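Local coordinates for pseudoalteromonas arctica PAMC 21717 (Pseudoalteromonas arctica, PDB 5YL7), which probably hydrolyses peptide bonds in proteins as a cold-active, calcium-binding serine protease of the subtilase family, at residues R7-H13 and S255-L259; A83-C89 and G134-G138. All blocks are in the same frame, centred on the assembly; numbering follows the deposited sequence.

Contact 1 of 2, residues R7-H13 and S255-L259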
# COMPACT_ATOMS: atom_id res chain seq x y z
N ARG A 7 4.77 -20.09 -0.67
CA ARG A 7 3.56 -19.57 -0.08
C ARG A 7 2.57 -18.96 -1.06
O ARG A 7 1.52 -18.45 -0.62
CB ARG A 7 3.89 -18.57 1.04
CG ARG A 7 4.74 -19.12 2.12
CD ARG A 7 4.12 -20.20 2.88
NE ARG A 7 3.01 -19.78 3.67
CZ ARG A 7 3.03 -19.24 4.86
NH1 ARG A 7 4.15 -18.92 5.48
NH2 ARG A 7 1.86 -18.95 5.46
N PHE A 8 2.82 -18.95 -2.35
CA PHE A 8 1.88 -18.42 -3.34
C PHE A 8 0.53 -18.98 -3.19
O PHE A 8 -0.46 -18.25 -3.25
CB PHE A 8 2.41 -18.62 -4.75
CG PHE A 8 1.47 -18.11 -5.80
CD1 PHE A 8 1.32 -16.76 -6.09
CD2 PHE A 8 0.68 -19.02 -6.46
CE1 PHE A 8 0.39 -16.39 -7.04
CE2 PHE A 8 -0.21 -18.64 -7.39
CZ PHE A 8 -0.37 -17.34 -7.69
N ASP A 9 0.39 -20.29 -2.98
CA ASP A 9 -0.92 -20.84 -2.89
C ASP A 9 -1.74 -20.32 -1.71
O ASP A 9 -2.98 -20.28 -1.76
CB ASP A 9 -0.90 -22.42 -2.79
CG ASP A 9 -0.59 -23.07 -4.12
OD1 ASP A 9 -0.53 -22.43 -5.22
OD2 ASP A 9 -0.32 -24.28 -4.01
N ASP A 10 -1.08 -19.89 -0.64
CA ASP A 10 -1.73 -19.26 0.49
C ASP A 10 -2.20 -17.80 0.16
O ASP A 10 -3.05 -17.28 0.87
CB ASP A 10 -0.80 -19.23 1.74
CG ASP A 10 -0.51 -20.60 2.37
OD1 ASP A 10 -1.43 -21.43 2.25
OD2 ASP A 10 0.60 -20.79 2.87
N GLN A 11 -1.64 -17.24 -0.89
CA GLN A 11 -1.98 -15.87 -1.29
C GLN A 11 -3.17 -15.90 -2.23
O GLN A 11 -3.16 -15.53 -3.37
CB GLN A 11 -0.75 -15.19 -1.94
CG GLN A 11 0.37 -15.01 -0.92
CD GLN A 11 1.55 -14.28 -1.46
OE1 GLN A 11 2.27 -14.76 -2.36
NE2 GLN A 11 1.75 -13.04 -0.97
N TRP A 12 -4.32 -16.30 -1.61
CA TRP A 12 -5.59 -16.43 -2.34
C TRP A 12 -5.97 -15.17 -3.10
O TRP A 12 -6.62 -15.17 -4.14
CB TRP A 12 -6.73 -16.81 -1.37
CG TRP A 12 -6.90 -15.87 -0.22
CD1 TRP A 12 -6.39 -15.94 1.01
CD2 TRP A 12 -7.66 -14.63 -0.26
NE1 TRP A 12 -6.71 -14.84 1.74
CE2 TRP A 12 -7.49 -14.01 0.98
CE3 TRP A 12 -8.45 -13.98 -1.21
CZ2 TRP A 12 -8.05 -12.74 1.28
CZ3 TRP A 12 -8.99 -12.73 -0.89
CH2 TRP A 12 -8.81 -12.15 0.33
N HIS A 13 -5.56 -14.05 -2.46
CA HIS A 13 -5.85 -12.72 -2.93
C HIS A 13 -5.23 -12.37 -4.28
O HIS A 13 -5.59 -11.41 -4.91
CB HIS A 13 -5.53 -11.71 -1.84
CG HIS A 13 -4.27 -11.99 -1.11
ND1 HIS A 13 -3.06 -11.43 -1.51
CD2 HIS A 13 -3.98 -12.82 -0.05
CE1 HIS A 13 -2.12 -11.96 -0.70
NE2 HIS A 13 -2.62 -12.79 0.20
N SER A 255 -5.57 -17.14 8.25
CA SER A 255 -5.23 -17.30 6.90
C SER A 255 -6.24 -16.78 5.90
O SER A 255 -6.00 -16.76 4.69
CB SER A 255 -4.75 -18.69 6.58
OG SER A 255 -5.86 -19.59 6.81
N GLU A 256 -7.41 -16.38 6.42
CA GLU A 256 -8.36 -15.61 5.59
C GLU A 256 -7.83 -14.20 5.27
O GLU A 256 -8.37 -13.49 4.40
CB GLU A 256 -9.72 -15.47 6.27
CG GLU A 256 -10.49 -16.78 6.44
CD GLU A 256 -10.87 -17.35 5.15
OE1 GLU A 256 -11.84 -16.81 4.53
OE2 GLU A 256 -10.22 -18.20 4.57
N GLY A 257 -6.77 -13.74 5.95
CA GLY A 257 -6.14 -12.44 5.65
C GLY A 257 -5.27 -12.46 4.42
O GLY A 257 -5.17 -13.45 3.70
N VAL A 258 -4.55 -11.36 4.31
CA VAL A 258 -3.60 -11.14 3.21
C VAL A 258 -2.19 -11.46 3.71
O VAL A 258 -1.76 -10.92 4.73
CB VAL A 258 -3.71 -9.70 2.66
CG1 VAL A 258 -2.54 -9.38 1.78
CG2 VAL A 258 -5.02 -9.47 1.99
N LEU A 259 -1.55 -12.42 3.04
CA LEU A 259 -0.22 -12.89 3.48
C LEU A 259 0.89 -12.09 2.77
O LEU A 259 0.84 -11.82 1.58
CB LEU A 259 -0.04 -14.33 3.05
CG LEU A 259 1.22 -15.05 3.49
CD1 LEU A 259 1.35 -15.17 4.98
CD2 LEU A 259 1.35 -16.44 2.90
O HOH W 1 -4.64 -18.39 2.91
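The N-terminal arm of this subtilase is docked onto the start of the β-hairpin formed by strands 258-263 and 272-277, and three side chains of the arm bond to main-chain atoms at Gly257, just before the hairpin, and Leu259 in its first strand. Trp12 NE1 donates to Gly257 O (2.9 Å), the carbonyl lying at the edge of the indole. One residue on, the ring of His13 accepts from the chain: Leu259 N donates to His13 NE2 at 3.1 Å, while Val258 CG1 sits over the face of the same ring in a CH-pi contact, 3.8 Å from its centroid. ND1 of His13 is taken by His286 of helix 280-297, the helix of the subtilase core that also packs on Val258. Gln11, centre of an inverse gamma turn just after a short 3-10 segment that ends at Asp10, sends NE2 to Leu259 O (3.0 Å) and gives OE1 to Ala119 N, in the loop that also supplies calcium ligands. Leu259 is the most covered residue. Its CD2 meets Asp10 CB at 3.7 Å and lies over one face of the Arg7 guanidinium, 3.6 Å from NH2, whereas Arg7 NE is salt-bridged to Asp10 OD2 (2.7 Å). A water donates to Asp10 O and Ser255 O, 2.8 Å from each oxygen.

Contact 2 of 2, residues A83-C89 and G134-G138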
# COMPACT_ATOMS: atom_id res chain seq x y z
N ALA A 83 5.91 -0.15 18.25
CA ALA A 83 5.30 -0.58 19.50
C ALA A 83 5.19 0.58 20.46
O ALA A 83 6.06 1.41 20.57
CB ALA A 83 6.12 -1.69 20.20
N VAL A 84 4.05 0.54 21.19
CA VAL A 84 3.78 1.57 22.22
C VAL A 84 3.32 0.87 23.53
O VAL A 84 2.59 -0.07 23.53
CB VAL A 84 2.76 2.63 21.72
CG1 VAL A 84 3.40 3.55 20.73
CG2 VAL A 84 1.52 2.00 21.23
N ALA A 85 3.66 1.57 24.59
CA ALA A 85 3.18 1.15 25.95
C ALA A 85 1.83 1.71 26.17
O ALA A 85 1.42 2.67 25.48
CB ALA A 85 4.14 1.70 26.93
N ALA A 86 1.12 1.15 27.18
CA ALA A 86 -0.20 1.70 27.53
C ALA A 86 -0.13 3.20 27.84
O ALA A 86 0.86 3.68 28.41
CB ALA A 86 -0.70 1.01 28.82
N ASN A 87 -1.05 3.92 27.23
CA ASN A 87 -1.13 5.40 27.41
C ASN A 87 -0.00 6.23 26.87
O ASN A 87 -0.01 7.45 26.94
CB ASN A 87 -1.27 5.78 28.92
CG ASN A 87 -2.41 5.09 29.56
OD1 ASN A 87 -3.47 5.07 28.99
ND2 ASN A 87 -2.16 4.39 30.67
N GLU A 88 0.89 5.61 26.05
CA GLU A 88 1.93 6.37 25.44
C GLU A 88 1.35 7.33 24.41
O GLU A 88 2.00 8.38 24.15
CB GLU A 88 3.03 5.44 24.81
CG GLU A 88 4.28 6.12 24.47
CD GLU A 88 5.45 5.10 24.33
OE1 GLU A 88 5.28 3.86 24.28
OE2 GLU A 88 6.60 5.62 24.29
N CYS A 89 0.27 7.03 23.79
CA CYS A 89 -0.32 7.83 22.71
C CYS A 89 -1.57 8.62 23.22
O CYS A 89 -2.36 9.12 22.42
CB CYS A 89 -0.72 6.92 21.60
SG CYS A 89 0.63 5.92 20.92
N GLY A 134 5.38 6.44 12.72
CA GLY A 134 6.11 5.84 13.83
C GLY A 134 5.26 5.57 14.99
O GLY A 134 4.08 5.19 14.89
N LYS A 135 5.84 5.73 16.20
CA LYS A 135 5.03 5.45 17.41
C LYS A 135 3.86 6.43 17.52
O LYS A 135 4.13 7.66 17.45
CB LYS A 135 5.90 5.60 18.64
CG LYS A 135 6.95 4.50 18.78
CD LYS A 135 7.95 4.79 19.87
CE LYS A 135 7.33 4.66 21.21
NZ LYS A 135 8.35 4.85 22.33
N CYS A 136 2.68 5.90 17.61
CA CYS A 136 1.42 6.71 17.75
C CYS A 136 0.99 7.23 16.40
O CYS A 136 -0.10 7.91 16.36
CB CYS A 136 1.53 7.87 18.74
SG CYS A 136 2.07 7.32 20.36
N GLY A 137 1.59 6.88 15.27
CA GLY A 137 1.11 7.30 13.96
C GLY A 137 2.06 8.27 13.35
O GLY A 137 3.26 8.20 13.46
N GLY A 138 1.51 9.22 12.52
CA GLY A 138 2.27 10.20 11.80
C GLY A 138 1.60 11.57 11.70
O GLY A 138 0.41 11.64 11.90
O HOH W 2 7.32 2.15 24.19
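Segment 134-138 opens with a type II β turn, Gly134 to Gly137, closed by the bond from Gly137 N to Gly134 O (3.0 Å) and by its reciprocal, Gly134 N to Gly137 O (2.9 Å). The two middle residues of this tight turn carry the contact. Lys135 comes first, its CB 3.8 Å from Val84 CG1, its CE 3.5 Å from Ala83 O, and its NZ in a salt bridge with Glu88 OE2 at 2.7 Å. The other carboxylate oxygen of that glutamate turns back on its own loop: Ala85 N donates to Glu88 OE1 (2.8 Å) across a second type II turn, Ala85 to Glu88, itself closed by Glu88 N to Ala85 O (3.0 Å). A water donates to Glu88 OE1 at 2.7 Å and is more weakly bound by Lys135 NZ. Cys136 follows, with positive phi as the third residue of the turn, and its SG is bonded to Cys89 SG (2.1 Å, chi3 -83°); Val84 CG1 lies 4.0 Å from Cys136 SG, covering part of the bridge. At Gly137 the backbone angles would jam a side chain against the preceding carbonyl, and Gly138 hydrogen-bonds through its backbone to the bound copurified peptide. The disulfide, with a salt bridge alongside it, joins two irregular surface loops of the subtilisin-like fold, ahead of helix 100-109 and after strand 126-131, probably at the edge of the substrate groove, as in other subtilisin-like proteases.

In the fold
From the N terminus, the arm 7-13 precedes every strand of the central parallel sheet, and its partner 255-259 is reached only after all seven strands have been laid down; contact 1 thus closes a loop of 241 intervening residues. Contact 2 is nested within it, joining the loop ahead of helix 100-109 to the loop between strand 126-131 and helix 140-150, with 44 residues between its segments. The two are separate, their centres about 29 Å and their nearest atoms about 19 Å apart. Contact 1 is buried and ties the chain start to the late hairpin and helix 280-297, whereas contact 2 lies at the surface and links two loops covalently.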